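Local coordinates for protein enterotoxin SEN variant (Staphylococcus aureus, PDB 6KRY) that probably acts as a superantigenic enterotoxin of the staphylococcal/streptococcal toxin family, built from an OB-fold domain and a beta-grasp domain, at residues Thr22-Asp27 against Glu202-Tyr207; Thr29-Glu34 against Asp82-Tyr87; Glu117-Gly122 against Val213-Tyr218. All blocks are in the same frame, centred on the assembly; numbering follows the deposited sequence.

Contact 1: residues Thr22-Asp27 against Glu202-Tyr207; sequences TSYYTD and EFFQFY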
loop_
_atom_site.group_PDB
_atom_site.type_symbol
_atom_site.label_atom_id
_atom_site.label_comp_id
_atom_site.label_asym_id
_atom_site.label_seq_id
_atom_site.Cartn_x
_atom_site.Cartn_y
_atom_site.Cartn_z
ATOM N N THR A 22 -12.016 6.879 1.437
ATOM C CA THR A 22 -12.573 6.350 2.666
ATOM C C THR A 22 -12.899 4.857 2.512
ATOM O O THR A 22 -12.635 4.068 3.436
ATOM C CB THR A 22 -13.828 7.133 3.076
ATOM O OG1 THR A 22 -13.526 8.508 3.319
ATOM C CG2 THR A 22 -14.461 6.590 4.334
ATOM N N SER A 23 -13.536 4.486 1.393
ATOM C CA SER A 23 -13.874 3.080 1.117
ATOM C C SER A 23 -12.601 2.219 1.115
ATOM O O SER A 23 -12.516 1.173 1.741
ATOM C CB SER A 23 -14.594 2.980 -0.190
ATOM O OG SER A 23 -14.730 1.621 -0.534
ATOM N N TYR A 24 -11.573 2.703 0.418
ATOM C CA TYR A 24 -10.298 1.978 0.308
ATOM C C TYR A 24 -9.613 1.727 1.664
ATOM O O TYR A 24 -8.898 0.713 1.822
ATOM C CB TYR A 24 -9.352 2.713 -0.630
ATOM C CG TYR A 24 -9.321 2.100 -2.003
ATOM C CD1 TYR A 24 -8.777 0.845 -2.189
ATOM C CD2 TYR A 24 -9.888 2.740 -3.080
ATOM C CE1 TYR A 24 -8.743 0.270 -3.449
ATOM C CE2 TYR A 24 -9.861 2.176 -4.350
ATOM C CZ TYR A 24 -9.324 0.920 -4.527
ATOM O OH TYR A 24 -9.317 0.377 -5.789
ATOM N N TYR A 25 -9.837 2.609 2.659
ATOM C CA TYR A 25 -9.139 2.551 3.911
ATOM C C TYR A 25 -10.095 2.185 5.057
ATOM O O TYR A 25 -9.641 2.154 6.191
ATOM C CB TYR A 25 -8.346 3.831 4.183
ATOM C CG TYR A 25 -7.124 3.945 3.311
ATOM C CD1 TYR A 25 -6.073 3.050 3.455
ATOM C CD2 TYR A 25 -7.089 4.804 2.230
ATOM C CE1 TYR A 25 -4.977 3.083 2.607
ATOM C CE2 TYR A 25 -6.003 4.862 1.372
ATOM C CZ TYR A 25 -4.948 3.992 1.566
ATOM O OH TYR A 25 -3.873 4.036 0.734
ATOM N N THR A 26 -11.356 1.864 4.730
ATOM C CA THR A 26 -12.329 1.357 5.710
ATOM C C THR A 26 -12.626 -0.132 5.496
ATOM O O THR A 26 -12.831 -0.856 6.466
ATOM C CB THR A 26 -13.637 2.163 5.634
ATOM O OG1 THR A 26 -13.297 3.506 5.988
ATOM C CG2 THR A 26 -14.712 1.626 6.555
ATOM N N ASP A 27 -12.779 -0.571 4.245
ATOM C CA ASP A 27 -13.262 -1.959 3.958
ATOM C C ASP A 27 -12.040 -2.853 3.765
ATOM O O ASP A 27 -11.314 -2.618 2.790
ATOM C CB ASP A 27 -14.106 -2.009 2.681
ATOM C CG ASP A 27 -15.357 -1.147 2.723
ATOM O OD1 ASP A 27 -16.044 -1.163 3.772
ATOM O OD2 ASP A 27 -15.635 -0.441 1.717
ATOM N N GLU A 202 -5.220 5.318 -10.420
ATOM C CA GLU A 202 -4.334 6.427 -10.292
ATOM C C GLU A 202 -3.821 6.563 -8.853
ATOM O O GLU A 202 -2.677 6.844 -8.669
ATOM C CB GLU A 202 -5.072 7.689 -10.721
ATOM C CG GLU A 202 -5.585 7.626 -12.159
ATOM C CD GLU A 202 -6.460 8.816 -12.527
ATOM O OE1 GLU A 202 -7.456 9.065 -11.814
ATOM O OE2 GLU A 202 -6.131 9.526 -13.521
ATOM N N PHE A 203 -4.696 6.449 -7.839
ATOM C CA PHE A 203 -4.316 6.645 -6.442
ATOM C C PHE A 203 -3.026 5.885 -6.076
ATOM O O PHE A 203 -2.177 6.344 -5.280
ATOM C CB PHE A 203 -5.389 6.126 -5.464
ATOM C CG PHE A 203 -6.761 6.755 -5.493
ATOM C CD1 PHE A 203 -6.973 8.026 -5.999
ATOM C CD2 PHE A 203 -7.839 6.072 -4.934
ATOM C CE1 PHE A 203 -8.238 8.591 -5.961
ATOM C CE2 PHE A 203 -9.110 6.640 -4.913
ATOM C CZ PHE A 203 -9.304 7.901 -5.426
ATOM N N PHE A 204 -2.908 4.654 -6.570
ATOM C CA PHE A 204 -1.909 3.752 -6.008
ATOM C C PHE A 204 -0.756 3.500 -6.979
ATOM O O PHE A 204 0.125 2.670 -6.706
ATOM C CB PHE A 204 -2.601 2.457 -5.581
ATOM C CG PHE A 204 -3.724 2.687 -4.604
ATOM C CD1 PHE A 204 -3.498 3.406 -3.449
ATOM C CD2 PHE A 204 -5.000 2.220 -4.860
ATOM C CE1 PHE A 204 -4.544 3.732 -2.600
ATOM C CE2 PHE A 204 -6.044 2.519 -3.989
ATOM C CZ PHE A 204 -5.807 3.251 -2.854
ATOM N N GLN A 205 -0.741 4.187 -8.125
ATOM C CA GLN A 205 0.325 3.993 -9.106
ATOM C C GLN A 205 1.727 4.235 -8.503
ATOM O O GLN A 205 2.693 3.606 -8.936
ATOM C CB GLN A 205 0.081 4.862 -10.350
ATOM C CG GLN A 205 1.153 4.689 -11.411
ATOM C CD GLN A 205 0.767 5.421 -12.673
ATOM O OE1 GLN A 205 -0.237 6.138 -12.703
ATOM N NE2 GLN A 205 1.541 5.212 -13.732
ATOM N N PHE A 206 1.844 5.081 -7.486
ATOM C CA PHE A 206 3.156 5.354 -6.906
ATOM C C PHE A 206 3.778 4.105 -6.266
ATOM O O PHE A 206 5.023 4.066 -6.089
ATOM C CB PHE A 206 3.130 6.519 -5.904
ATOM C CG PHE A 206 2.460 6.279 -4.575
ATOM C CD1 PHE A 206 1.074 6.221 -4.469
ATOM C CD2 PHE A 206 3.211 6.166 -3.419
ATOM C CE1 PHE A 206 0.452 6.058 -3.240
ATOM C CE2 PHE A 206 2.590 6.015 -2.198
ATOM C CZ PHE A 206 1.224 5.930 -2.102
ATOM N N TYR A 207 2.959 3.111 -5.904
ATOM C CA TYR A 207 3.478 1.855 -5.326
ATOM C C TYR A 207 4.149 0.952 -6.387
ATOM O O TYR A 207 4.675 -0.119 -6.017
ATOM C CB TYR A 207 2.354 1.105 -4.613
ATOM C CG TYR A 207 1.843 1.739 -3.352
ATOM C CD1 TYR A 207 2.705 2.190 -2.362
ATOM C CD2 TYR A 207 0.485 1.775 -3.084
ATOM C CE1 TYR A 207 2.210 2.736 -1.181
ATOM C CE2 TYR A 207 -0.020 2.318 -1.913
ATOM C CZ TYR A 207 0.850 2.803 -0.948
ATOM O OH TYR A 207 0.358 3.373 0.204
HETATM O O HOH W 1 -1.809 2.440 1.399
#
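Phe204 drives the edge of its ring into the face of Tyr24, a T-shaped pair with centroids 4.8 Å apart and planes at 73°. The atom that does the touching is Phe204 CE2, which stands 3.5 Å above the Tyr24 plane, over the ring centre, and so lies within 4.0 Å of all six carbons of the Tyr24 ring. The CB bond of Phe204 points toward segment 22-27, and its CG is anti to the carbonyl carbon (chi1 -57°), beside the backbone N. On the other side of CZ, Phe204 CE1 meets Tyr25 OH at 3.4 Å, the two side chains reaching toward each other tip to tip. Phe204 is backed by its own neighbour, with Phe203 CB lying 3.7 Å above its ring centre. Phe203 adds a looser touch of its own, CD2 to Tyr24 CD2 at 4.3 Å, with the Tyr24 atom near the plane of the Phe203 ring.

The polar ends are handled separately. A water joins the hydroxyls of Tyr25 and Tyr207, lying 2.7 Å from Tyr25 OH, at the edge and in the plane of that ring, and donating to Tyr207 OH at 2.6 Å. Tyr207 OH is bonded to Asp150 as well, while Tyr24 OH is hydrogen-bonded to the main-chain oxygen of Tyr87.

The cluster is a buried part of the junction between the OB-fold and beta-grasp portions of the chain. Phe204 and Tyr25 both rest on Leu86 of strand 86-88, Tyr25 also packs on Arg154 and Glu158 of helix 146-161, and Phe203 reaches back to Lys17 and Leu21 of helix 15-26.

Contact 2: residues Thr29-Glu34 against Asp82-Tyr87; sequences TWQLDE and DIYGLY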
loop_
_atom_site.group_PDB
_atom_site.type_symbol
_atom_site.label_atom_id
_atom_site.label_comp_id
_atom_site.label_asym_id
_atom_site.label_seq_id
_atom_site.Cartn_x
_atom_site.Cartn_y
_atom_site.Cartn_z
ATOM N N THR A 29 -11.646 -5.644 2.668
ATOM C CA THR A 29 -11.699 -6.467 1.461
ATOM C C THR A 29 -10.822 -5.891 0.335
ATOM O O THR A 29 -10.437 -6.633 -0.553
ATOM C CB THR A 29 -13.138 -6.706 0.982
ATOM O OG1 THR A 29 -13.743 -5.429 0.810
ATOM C CG2 THR A 29 -13.939 -7.535 1.956
ATOM N N TRP A 30 -10.472 -4.605 0.367
ATOM C CA TRP A 30 -9.577 -4.046 -0.659
ATOM C C TRP A 30 -8.124 -4.512 -0.495
ATOM O O TRP A 30 -7.338 -4.221 -1.371
ATOM C CB TRP A 30 -9.602 -2.509 -0.625
ATOM C CG TRP A 30 -10.869 -1.898 -1.107
ATOM C CD1 TRP A 30 -11.793 -1.234 -0.353
ATOM C CD2 TRP A 30 -11.387 -1.958 -2.443
ATOM N NE1 TRP A 30 -12.834 -0.844 -1.147
ATOM C CE2 TRP A 30 -12.614 -1.265 -2.431
ATOM C CE3 TRP A 30 -10.912 -2.499 -3.642
ATOM C CZ2 TRP A 30 -13.378 -1.103 -3.580
ATOM C CZ3 TRP A 30 -11.676 -2.351 -4.778
ATOM C CH2 TRP A 30 -12.893 -1.664 -4.739
ATOM N N GLN A 31 -7.755 -5.100 0.651
ATOM C CA GLN A 31 -6.397 -5.528 0.946
ATOM C C GLN A 31 -6.227 -6.972 0.476
ATOM O O GLN A 31 -6.803 -7.873 1.049
ATOM C CB GLN A 31 -6.069 -5.424 2.439
ATOM C CG GLN A 31 -6.067 -3.972 2.905
ATOM C CD GLN A 31 -5.693 -3.669 4.346
ATOM O OE1 GLN A 31 -4.564 -3.920 4.768
ATOM N NE2 GLN A 31 -6.581 -2.988 5.070
ATOM N N LEU A 32 -5.441 -7.144 -0.577
ATOM C CA LEU A 32 -5.030 -8.425 -1.108
ATOM C C LEU A 32 -3.810 -8.885 -0.301
ATOM O O LEU A 32 -2.923 -8.093 0.005
ATOM C CB LEU A 32 -4.729 -8.169 -2.594
ATOM C CG LEU A 32 -4.476 -9.353 -3.508
ATOM C CD1 LEU A 32 -3.043 -9.838 -3.345
ATOM C CD2 LEU A 32 -5.471 -10.465 -3.280
ATOM N N ASP A 33 -3.820 -10.145 0.138
ATOM C CA ASP A 33 -2.759 -10.717 0.961
ATOM C C ASP A 33 -2.626 -12.186 0.510
ATOM O O ASP A 33 -3.355 -13.065 1.009
ATOM C CB ASP A 33 -3.115 -10.555 2.445
ATOM C CG ASP A 33 -2.049 -10.980 3.448
ATOM O OD1 ASP A 33 -0.933 -11.446 3.025
ATOM O OD2 ASP A 33 -2.308 -10.799 4.671
ATOM N N GLU A 34 -1.738 -12.439 -0.455
ATOM C CA GLU A 34 -1.637 -13.746 -1.098
ATOM C C GLU A 34 -0.234 -14.272 -0.887
ATOM O O GLU A 34 0.714 -13.481 -0.921
ATOM C CB GLU A 34 -1.907 -13.643 -2.597
ATOM C CG GLU A 34 -3.337 -13.267 -2.918
ATOM C CD GLU A 34 -4.374 -14.298 -2.504
ATOM O OE1 GLU A 34 -5.459 -13.886 -2.016
ATOM O OE2 GLU A 34 -4.097 -15.490 -2.658
ATOM N N ASP A 82 4.968 -13.634 -2.833
ATOM C CA ASP A 82 3.873 -13.125 -1.998
ATOM C C ASP A 82 3.435 -11.767 -2.548
ATOM O O ASP A 82 4.219 -11.032 -3.145
ATOM C CB ASP A 82 4.262 -12.956 -0.528
ATOM C CG ASP A 82 4.678 -14.246 0.168
ATOM O OD1 ASP A 82 4.124 -15.327 -0.186
ATOM O OD2 ASP A 82 5.583 -14.165 1.036
ATOM N N ILE A 83 2.152 -11.453 -2.344
ATOM C CA ILE A 83 1.614 -10.234 -2.854
ATOM C C ILE A 83 0.761 -9.585 -1.780
ATOM O O ILE A 83 -0.133 -10.223 -1.226
ATOM C CB ILE A 83 0.793 -10.475 -4.134
ATOM C CG1 ILE A 83 1.546 -11.263 -5.203
ATOM C CG2 ILE A 83 0.312 -9.146 -4.683
ATOM C CD1 ILE A 83 1.060 -12.667 -5.408
ATOM N N TYR A 84 0.978 -8.282 -1.561
ATOM C CA TYR A 84 0.212 -7.566 -0.614
ATOM C C TYR A 84 -0.049 -6.175 -1.189
ATOM O O TYR A 84 0.889 -5.473 -1.474
ATOM C CB TYR A 84 0.922 -7.425 0.745
ATOM C CG TYR A 84 0.007 -6.903 1.829
ATOM C CD1 TYR A 84 -0.387 -5.571 1.842
ATOM C CD2 TYR A 84 -0.526 -7.746 2.792
ATOM C CE1 TYR A 84 -1.298 -5.094 2.776
ATOM C CE2 TYR A 84 -1.422 -7.283 3.737
ATOM C CZ TYR A 84 -1.791 -5.949 3.739
ATOM O OH TYR A 84 -2.693 -5.475 4.650
ATOM N N GLY A 85 -1.310 -5.756 -1.248
ATOM C CA GLY A 85 -1.591 -4.353 -1.481
ATOM C C GLY A 85 -3.041 -4.065 -1.794
ATOM O O GLY A 85 -3.931 -4.915 -1.611
ATOM N N LEU A 86 -3.270 -2.845 -2.294
ATOM C CA LEU A 86 -4.613 -2.384 -2.635
ATOM C C LEU A 86 -4.868 -2.544 -4.138
ATOM O O LEU A 86 -4.151 -1.978 -4.979
ATOM C CB LEU A 86 -4.713 -0.911 -2.217
ATOM C CG LEU A 86 -4.575 -0.665 -0.711
ATOM C CD1 LEU A 86 -4.548 0.829 -0.409
ATOM C CD2 LEU A 86 -5.692 -1.345 0.080
ATOM N N TYR A 87 -5.922 -3.291 -4.477
ATOM C CA TYR A 87 -6.222 -3.592 -5.870
ATOM C C TYR A 87 -7.369 -2.717 -6.375
ATOM O O TYR A 87 -8.096 -2.050 -5.616
ATOM C CB TYR A 87 -6.550 -5.082 -6.044
ATOM C CG TYR A 87 -7.789 -5.512 -5.317
ATOM C CD1 TYR A 87 -9.038 -5.356 -5.893
ATOM C CD2 TYR A 87 -7.730 -5.987 -4.027
ATOM C CE1 TYR A 87 -10.197 -5.641 -5.191
ATOM C CE2 TYR A 87 -8.876 -6.317 -3.322
ATOM C CZ TYR A 87 -10.113 -6.155 -3.912
ATOM O OH TYR A 87 -11.263 -6.450 -3.235
#
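Glu34 N donates to Ile83 O over 2.8 Å with 173° at the hydrogen, the straightest of four backbone bonds in this antiparallel strand pair of the OB-fold barrel. Leu32 with Gly85 and Glu34 with Ile83 are the hydrogen-bonded pairs, each closed by two of those bonds; Gln31 with Leu86 and Asp33 with Tyr84 are the non-hydrogen-bonded ones. Leu32 O takes one hydrogen bond, from Gly85 N at 3.1 Å, and a CA-H...O contact from Tyr84 CA at 3.2 Å; it also lies over the Tyr84 ring face, 3.6 Å above the plane and offset toward the rim.

The chain turns a corner at Gly85, whose backbone angles would jam a CB against the carbonyl oxygen of Tyr84. One face of the pair carries Gln31, Asp33, Tyr84 and Leu86. There the Asp33 carboxylate passes the Tyr84 ring obliquely, Asp33 CG 3.6 Å from Tyr84 CD2, with the planes 62° apart, and Tyr84 OH comes so near Gln31 OE1 that the bond length is doubtful; helix 146-161 packs against this side. On the other face Leu32 CD1 meets Ile83 CG2 at 3.7 Å, and Ile83 goes on to Leu50 of strand 47-55.

Past the corner, Trp30 CE3 lies over the Tyr87 ring, 3.6 Å from Tyr87 CE1, the six-membered ring of Trp30 meeting it obliquely at 45°. At the far end of that ring, Tyr87 OH donates to Thr29 O at 2.8 Å, from above the carbonyl plane.

Contact 3: residues Glu117-Gly122 against Val213-Tyr218; sequences EERVIG and VSSSNY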
loop_
_atom_site.group_PDB
_atom_site.type_symbol
_atom_site.label_atom_id
_atom_site.label_comp_id
_atom_site.label_asym_id
_atom_site.label_seq_id
_atom_site.Cartn_x
_atom_site.Cartn_y
_atom_site.Cartn_z
ATOM N N GLU A 117 8.184 -16.130 13.197
ATOM C CA GLU A 117 7.022 -15.511 13.829
ATOM C C GLU A 117 6.900 -14.054 13.382
ATOM O O GLU A 117 7.818 -13.534 12.789
ATOM C CB GLU A 117 7.133 -15.586 15.343
ATOM C CG GLU A 117 8.405 -14.968 15.868
ATOM C CD GLU A 117 8.727 -15.396 17.288
ATOM O OE1 GLU A 117 9.158 -14.513 18.081
ATOM O OE2 GLU A 117 8.532 -16.604 17.601
ATOM N N GLU A 118 5.744 -13.461 13.695
ATOM C CA GLU A 118 5.369 -12.109 13.336
ATOM C C GLU A 118 6.444 -11.131 13.800
ATOM O O GLU A 118 6.765 -11.119 14.962
ATOM C CB GLU A 118 4.092 -11.680 14.069
ATOM C CG GLU A 118 2.824 -12.334 13.561
ATOM C CD GLU A 118 2.391 -11.907 12.172
ATOM O OE1 GLU A 118 3.073 -11.038 11.566
ATOM O OE2 GLU A 118 1.360 -12.432 11.693
ATOM N N ARG A 119 6.949 -10.286 12.897
ATOM C CA ARG A 119 7.803 -9.191 13.266
ATOM C C ARG A 119 6.888 -8.016 13.595
ATOM O O ARG A 119 5.865 -7.778 12.866
ATOM C CB ARG A 119 8.763 -8.831 12.133
ATOM C CG ARG A 119 9.978 -8.002 12.539
ATOM C CD ARG A 119 11.186 -8.274 11.646
ATOM N NE ARG A 119 12.022 -9.435 11.950
ATOM C CZ ARG A 119 12.921 -9.948 11.123
ATOM N NH1 ARG A 119 13.048 -9.492 9.897
ATOM N NH2 ARG A 119 13.689 -10.936 11.517
ATOM N N VAL A 120 7.212 -7.322 14.695
ATOM C CA VAL A 120 6.438 -6.191 15.153
ATOM C C VAL A 120 7.167 -4.899 14.784
ATOM O O VAL A 120 8.373 -4.764 14.970
ATOM C CB VAL A 120 6.171 -6.294 16.668
ATOM C CG1 VAL A 120 5.336 -5.122 17.153
ATOM C CG2 VAL A 120 5.460 -7.605 17.006
ATOM N N ILE A 121 6.428 -3.944 14.225
ATOM C CA ILE A 121 6.950 -2.626 13.845
ATOM C C ILE A 121 6.163 -1.548 14.592
ATOM O O ILE A 121 4.918 -1.534 14.546
ATOM C CB ILE A 121 6.860 -2.451 12.321
ATOM C CG1 ILE A 121 7.774 -3.463 11.627
ATOM C CG2 ILE A 121 7.171 -1.014 11.948
ATOM C CD1 ILE A 121 7.696 -3.444 10.113
ATOM N N GLY A 122 6.901 -0.690 15.306
ATOM C CA GLY A 122 6.308 0.381 16.141
ATOM C C GLY A 122 5.916 1.562 15.267
ATOM O O GLY A 122 6.641 1.905 14.345
ATOM N N VAL A 213 11.755 -2.838 2.076
ATOM C CA VAL A 213 12.658 -2.596 3.187
ATOM C C VAL A 213 12.791 -3.868 4.043
ATOM O O VAL A 213 11.956 -4.759 4.018
ATOM C CB VAL A 213 12.169 -1.423 4.069
ATOM C CG1 VAL A 213 12.122 -0.113 3.306
ATOM C CG2 VAL A 213 10.808 -1.674 4.709
ATOM N N SER A 214 13.823 -3.869 4.895
ATOM C CA SER A 214 14.004 -4.865 5.927
ATOM C C SER A 214 13.024 -4.610 7.081
ATOM O O SER A 214 13.090 -3.597 7.764
ATOM C CB SER A 214 15.455 -4.834 6.407
ATOM O OG SER A 214 15.618 -5.698 7.526
ATOM N N SER A 215 12.128 -5.546 7.340
ATOM C CA SER A 215 11.143 -5.390 8.450
ATOM C C SER A 215 11.853 -5.288 9.814
ATOM O O SER A 215 11.300 -4.681 10.714
ATOM C CB SER A 215 10.113 -6.473 8.461
ATOM O OG SER A 215 10.703 -7.743 8.665
ATOM N N SER A 216 13.078 -5.806 9.932
ATOM C CA SER A 216 13.817 -5.731 11.226
ATOM C C SER A 216 14.320 -4.309 11.468
ATOM O O SER A 216 14.628 -3.969 12.601
ATOM C CB SER A 216 14.932 -6.743 11.360
ATOM O OG SER A 216 16.069 -6.377 10.592
ATOM N N ASN A 217 14.400 -3.476 10.421
ATOM C CA ASN A 217 15.210 -2.250 10.512
ATOM C C ASN A 217 14.393 -0.959 10.359
ATOM O O ASN A 217 14.998 0.066 10.170
ATOM C CB ASN A 217 16.370 -2.227 9.501
ATOM C CG ASN A 217 17.370 -1.111 9.757
ATOM O OD1 ASN A 217 17.684 -0.797 10.907
ATOM N ND2 ASN A 217 17.907 -0.546 8.689
ATOM N N TYR A 218 13.059 -1.001 10.472
ATOM C CA TYR A 218 12.275 0.180 10.218
ATOM C C TYR A 218 11.280 0.396 11.356
ATOM O O TYR A 218 10.772 -0.541 11.987
ATOM C CB TYR A 218 11.600 0.137 8.839
ATOM C CG TYR A 218 12.499 0.675 7.768
ATOM C CD1 TYR A 218 13.511 -0.097 7.216
ATOM C CD2 TYR A 218 12.403 2.002 7.373
ATOM C CE1 TYR A 218 14.436 0.450 6.336
ATOM C CE2 TYR A 218 13.306 2.558 6.483
ATOM C CZ TYR A 218 14.321 1.781 5.957
ATOM O OH TYR A 218 15.175 2.309 5.028
HETATM O O HOH W 2 10.842 -4.558 13.457
#
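Ser215 and Arg119 make the one direct hydrogen bond of this contact, and Ser215 is where the segment 213-218, coming off its short strand, first meets strand 114-127. Its OG lies between the backbone N and the carbonyl carbon (chi1 62°), the crowded position, and there it accepts from Arg119 NH1 at 3.2 Å with 159° at the hydrogen, 15° out of the guanidinium plane. Arg119 CD also lies 3.1 Å from Ser215 OG, and beyond it the arginine chain bends at chi3. Lys141 O and Ala142 O also lie in hydrogen-bonding position to Ser215 OG, so it has acceptors for its own proton as well as a donor.

The main-chain oxygen of Ser215 faces the strand through a water, which donates to Ser215 O at 2.8 Å and to Val120 O at 2.9 Å. Ile121 CG1 and CD1 approach this carbonyl too. Next comes Ser216, whose CB lies over one face of the Arg119 guanidinium, 3.6 Å above its plane and offset toward the rim near NH1. Asn217 closes a turn, its N bonded to Ser214 O at 3.0 Å. The chain then enters a strand at Tyr218, whose O touches Ile121 CG2 at 3.6 Å; two residues on, Ile220 is joined by a backbone bond to Gly122, in the parallel pairing of strands 114-127 and 218-225 in the beta-grasp sheet. Ile121 itself also packs on Leu149 of helix 146-161.

The chemistry is that of a turn beside a sheet before its strand pairs: the direct link is a single hydrogen bond at the guanidinium edge with a methylene packed on its face, so side chains and a water, not paired backbones, join the turn to the strand here.

Contacts 1 and 2 adjoin, their centres 11 Å apart. Helix 15-26 is followed by strand 31-37, and the two contacts meet where Ser23 OG lies by Trp30 NE1 and where Tyr24 packs on Trp30. Along the chain contact 2 is nested inside the loop closed by contact 1, and it closes before contact 3 opens. Contact 3 stands off, its centre 23 Å from that of contact 1 and 19 Å from that of contact 2, touching neither; its segments alternate in sequence with those of contact 1. Contact 2 lies within the OB-fold part, contact 3 within the beta-grasp part, and contact 1 joins segments from both, so it probably contributes to their junction; helix 146-161 lies against all three.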